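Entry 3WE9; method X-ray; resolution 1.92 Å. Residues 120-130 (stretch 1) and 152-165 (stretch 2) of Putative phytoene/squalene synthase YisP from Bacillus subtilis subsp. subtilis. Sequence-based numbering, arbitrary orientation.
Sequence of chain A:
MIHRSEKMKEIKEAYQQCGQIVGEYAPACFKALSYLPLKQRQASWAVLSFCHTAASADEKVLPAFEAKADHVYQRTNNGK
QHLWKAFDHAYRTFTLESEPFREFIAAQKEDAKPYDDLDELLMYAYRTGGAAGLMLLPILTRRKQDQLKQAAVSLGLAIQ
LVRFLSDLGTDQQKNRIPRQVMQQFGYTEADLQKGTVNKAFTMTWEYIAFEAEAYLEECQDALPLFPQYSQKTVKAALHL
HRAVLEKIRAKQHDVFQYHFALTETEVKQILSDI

Stretch 1, residues 120-130: ELLMYAYRTGG
Stretch 2, residues 152-165: AVSLGLAIQLVRFL

How do the two backbones run? Both stretches are helical, their axes approaching to 7.0 Å with 113° between N-to-C directions. Stretch 1 widens into a pi-type turn at 126-130, where G130 N bonds to A125 O (2.9 Å); T128 has phi/psi -110/-74.

Why can the helices come so close? Glycines meet at the crossing: CA of G129 lies 4.3 Å from CA of G156, and CA of G130 4.2 Å from CA of L157. Reciprocal CA-H...O contacts join G129 CA to G156 O (3.2 Å) and G156 CA to G129 O (3.1 Å). A CB on G129 would clash with G156 O, and one on G156 with G129 O.

Which polar side chains bond? Q160 (t, p, chi3 -56°) donates a hydrogen bond from NE2 to T128 OG1 at 3.0 Å, nearly straight at 166°. T128 (p) donates one from OG1 to Y124 O at 2.8 Å, tying the hydroxyl to stretch 1's backbone.

What fills the apolar remainder? Carbon-rich side chains pack by van der Waals contact. L157 (t, chi2 -23°) is a knob among L122, A125, Y126 and G130, L157 CD1 3.5 Å from A125 CB. L161 (m, t) places CD2 3.8 Å from A125 CB. F164 (m, chi2 -5°) meets Y124 (t, chi2 60°) rim to rim, F164 CZ to Y124 CE2 3.3 Å, planes at 14°; F164 CD2 lies 3.6 Å from L121 (t, p) CD1.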

# COMPACT_ATOMS: atom_id res chain seq x y z
N GLU A 120 -3.64 8.67 -15.24
CA GLU A 120 -4.31 9.32 -14.13
C GLU A 120 -4.36 8.39 -12.91
O GLU A 120 -4.15 8.83 -11.78
CB GLU A 120 -5.72 9.76 -14.54
CG GLU A 120 -6.39 10.68 -13.55
CD GLU A 120 -7.66 11.31 -14.09
OE1 GLU A 120 -8.33 12.05 -13.33
OE2 GLU A 120 -8.00 11.07 -15.27
N LEU A 121 -4.66 7.12 -13.14
CA LEU A 121 -4.71 6.15 -12.05
C LEU A 121 -3.30 5.96 -11.47
O LEU A 121 -3.13 5.92 -10.25
CB LEU A 121 -5.24 4.80 -12.54
CG LEU A 121 -5.27 3.67 -11.50
CD1 LEU A 121 -6.20 4.02 -10.36
CD2 LEU A 121 -5.71 2.38 -12.18
N LEU A 122 -2.31 5.85 -12.35
CA LEU A 122 -0.92 5.65 -11.94
C LEU A 122 -0.40 6.84 -11.15
O LEU A 122 0.32 6.68 -10.16
CB LEU A 122 -0.03 5.43 -13.17
CG LEU A 122 -0.29 4.17 -13.99
CD1 LEU A 122 0.66 4.11 -15.18
CD2 LEU A 122 -0.13 2.95 -13.10
N MET A 123 -0.75 8.04 -11.59
CA MET A 123 -0.32 9.26 -10.92
C MET A 123 -0.92 9.28 -9.53
O MET A 123 -0.28 9.71 -8.56
CB MET A 123 -0.78 10.49 -11.72
CG MET A 123 -0.51 11.83 -11.05
SD MET A 123 1.20 12.08 -10.54
CE MET A 123 2.05 11.88 -12.06
N TYR A 124 -2.15 8.80 -9.41
CA TYR A 124 -2.80 8.76 -8.12
C TYR A 124 -2.15 7.75 -7.17
O TYR A 124 -1.97 8.03 -5.99
CB TYR A 124 -4.28 8.41 -8.26
CG TYR A 124 -4.98 8.47 -6.94
CD1 TYR A 124 -5.02 9.66 -6.22
CD2 TYR A 124 -5.58 7.34 -6.40
CE1 TYR A 124 -5.63 9.73 -4.98
CE2 TYR A 124 -6.20 7.40 -5.15
CZ TYR A 124 -6.22 8.59 -4.45
OH TYR A 124 -6.85 8.67 -3.23
N ALA A 125 -1.82 6.58 -7.69
CA ALA A 125 -1.17 5.55 -6.88
C ALA A 125 0.21 6.06 -6.47
O ALA A 125 0.71 5.76 -5.39
CB ALA A 125 -1.03 4.26 -7.68
N TYR A 126 0.81 6.85 -7.35
CA TYR A 126 2.13 7.42 -7.11
C TYR A 126 2.10 8.42 -5.95
O TYR A 126 2.94 8.36 -5.06
CB TYR A 126 2.64 8.10 -8.38
CG TYR A 126 3.90 8.92 -8.19
CD1 TYR A 126 5.07 8.34 -7.70
CD2 TYR A 126 3.92 10.28 -8.50
CE1 TYR A 126 6.23 9.09 -7.52
CE2 TYR A 126 5.08 11.05 -8.33
CZ TYR A 126 6.23 10.45 -7.84
OH TYR A 126 7.37 11.19 -7.67
N ARG A 127 1.11 9.30 -5.96
CA ARG A 127 0.99 10.34 -4.94
C ARG A 127 0.56 9.82 -3.57
O ARG A 127 0.72 10.51 -2.57
CB ARG A 127 -0.01 11.41 -5.39
CG ARG A 127 0.30 12.04 -6.74
CD ARG A 127 -0.73 13.12 -7.07
NE ARG A 127 -2.10 12.62 -7.00
CZ ARG A 127 -2.89 12.42 -8.05
NH1 ARG A 127 -2.46 12.68 -9.27
NH2 ARG A 127 -4.13 11.96 -7.89
N THR A 128 0.01 8.61 -3.53
CA THR A 128 -0.43 8.03 -2.26
C THR A 128 0.48 6.86 -1.86
O THR A 128 1.31 7.01 -0.95
CB THR A 128 -1.91 7.59 -2.33
OG1 THR A 128 -2.13 6.75 -3.48
CG2 THR A 128 -2.83 8.81 -2.43
N GLY A 129 0.33 5.72 -2.52
CA GLY A 129 1.17 4.57 -2.21
C GLY A 129 2.65 4.85 -2.44
O GLY A 129 3.49 4.50 -1.61
N GLY A 130 2.97 5.48 -3.56
CA GLY A 130 4.36 5.80 -3.86
C GLY A 130 4.95 6.72 -2.80
O GLY A 130 6.11 6.57 -2.39
N ALA A 152 11.42 1.48 -3.37
CA ALA A 152 10.47 1.80 -2.31
C ALA A 152 9.22 2.45 -2.88
O ALA A 152 8.10 2.09 -2.53
CB ALA A 152 11.13 2.73 -1.29
N VAL A 153 9.41 3.42 -3.77
CA VAL A 153 8.28 4.10 -4.39
C VAL A 153 7.47 3.12 -5.23
O VAL A 153 6.24 3.11 -5.18
CB VAL A 153 8.76 5.28 -5.27
CG1 VAL A 153 7.58 5.87 -6.04
CG2 VAL A 153 9.41 6.36 -4.39
N SER A 154 8.16 2.28 -6.00
CA SER A 154 7.49 1.30 -6.83
C SER A 154 6.67 0.32 -5.99
O SER A 154 5.57 -0.06 -6.36
CB SER A 154 8.50 0.55 -7.69
OG SER A 154 8.95 1.37 -8.76
N LEU A 155 7.21 -0.08 -4.84
CA LEU A 155 6.51 -1.01 -3.96
C LEU A 155 5.22 -0.37 -3.44
O LEU A 155 4.15 -0.96 -3.51
CB LEU A 155 7.39 -1.41 -2.78
CG LEU A 155 6.72 -2.34 -1.76
CD1 LEU A 155 6.30 -3.63 -2.45
CD2 LEU A 155 7.66 -2.61 -0.60
N GLY A 156 5.33 0.84 -2.91
CA GLY A 156 4.16 1.53 -2.39
C GLY A 156 3.11 1.77 -3.46
O GLY A 156 1.91 1.62 -3.23
N LEU A 157 3.58 2.17 -4.64
CA LEU A 157 2.72 2.44 -5.79
C LEU A 157 1.97 1.15 -6.15
O LEU A 157 0.75 1.14 -6.29
CB LEU A 157 3.60 2.90 -6.96
CG LEU A 157 3.17 3.25 -8.40
CD1 LEU A 157 1.85 2.60 -8.77
CD2 LEU A 157 3.10 4.74 -8.54
N ALA A 158 2.72 0.06 -6.29
CA ALA A 158 2.13 -1.24 -6.64
C ALA A 158 1.10 -1.70 -5.60
O ALA A 158 0.03 -2.21 -5.95
CB ALA A 158 3.24 -2.28 -6.78
N ILE A 159 1.43 -1.52 -4.33
CA ILE A 159 0.52 -1.93 -3.26
C ILE A 159 -0.80 -1.16 -3.34
O ILE A 159 -1.88 -1.72 -3.10
CB ILE A 159 1.19 -1.72 -1.88
CG1 ILE A 159 2.31 -2.75 -1.69
CG2 ILE A 159 0.15 -1.80 -0.77
CD1 ILE A 159 3.19 -2.51 -0.46
N GLN A 160 -0.72 0.12 -3.68
CA GLN A 160 -1.94 0.91 -3.81
C GLN A 160 -2.75 0.39 -5.00
O GLN A 160 -3.98 0.28 -4.94
CB GLN A 160 -1.58 2.39 -4.02
CG GLN A 160 -2.78 3.32 -3.96
CD GLN A 160 -3.44 3.33 -2.59
OE1 GLN A 160 -3.85 2.30 -2.07
NE2 GLN A 160 -3.56 4.52 -2.00
N LEU A 161 -2.07 0.04 -6.09
CA LEU A 161 -2.77 -0.49 -7.26
C LEU A 161 -3.44 -1.81 -6.89
O LEU A 161 -4.56 -2.09 -7.32
CB LEU A 161 -1.80 -0.72 -8.42
CG LEU A 161 -1.28 0.53 -9.14
CD1 LEU A 161 -0.31 0.11 -10.25
CD2 LEU A 161 -2.45 1.32 -9.71
N VAL A 162 -2.76 -2.63 -6.10
CA VAL A 162 -3.35 -3.90 -5.70
C VAL A 162 -4.60 -3.67 -4.85
O VAL A 162 -5.62 -4.32 -5.04
CB VAL A 162 -2.34 -4.77 -4.93
CG1 VAL A 162 -3.04 -6.03 -4.39
CG2 VAL A 162 -1.21 -5.18 -5.87
N ARG A 163 -4.51 -2.74 -3.91
CA ARG A 163 -5.65 -2.43 -3.07
C ARG A 163 -6.81 -1.96 -3.95
O ARG A 163 -7.96 -2.37 -3.74
CB ARG A 163 -5.28 -1.35 -2.06
CG ARG A 163 -4.39 -1.85 -0.93
CD ARG A 163 -3.89 -0.70 -0.08
NE ARG A 163 -3.25 -1.17 1.14
CZ ARG A 163 -3.90 -1.64 2.20
NH1 ARG A 163 -5.23 -1.68 2.20
NH2 ARG A 163 -3.23 -2.05 3.27
N PHE A 164 -6.51 -1.11 -4.92
CA PHE A 164 -7.54 -0.60 -5.82
C PHE A 164 -8.23 -1.74 -6.56
O PHE A 164 -9.45 -1.74 -6.69
CB PHE A 164 -6.94 0.37 -6.85
CG PHE A 164 -6.49 1.69 -6.27
CD1 PHE A 164 -6.71 2.00 -4.93
CD2 PHE A 164 -5.84 2.62 -7.08
CE1 PHE A 164 -6.31 3.23 -4.40
CE2 PHE A 164 -5.43 3.86 -6.57
CZ PHE A 164 -5.67 4.16 -5.22
N LEU A 165 -7.44 -2.68 -7.05
CA LEU A 165 -7.95 -3.83 -7.80
C LEU A 165 -8.67 -4.89 -6.95
O LEU A 165 -9.32 -5.79 -7.50
CB LEU A 165 -6.79 -4.51 -8.54
CG LEU A 165 -6.14 -3.73 -9.70
CD1 LEU A 165 -4.86 -4.43 -10.16
CD2 LEU A 165 -7.12 -3.61 -10.85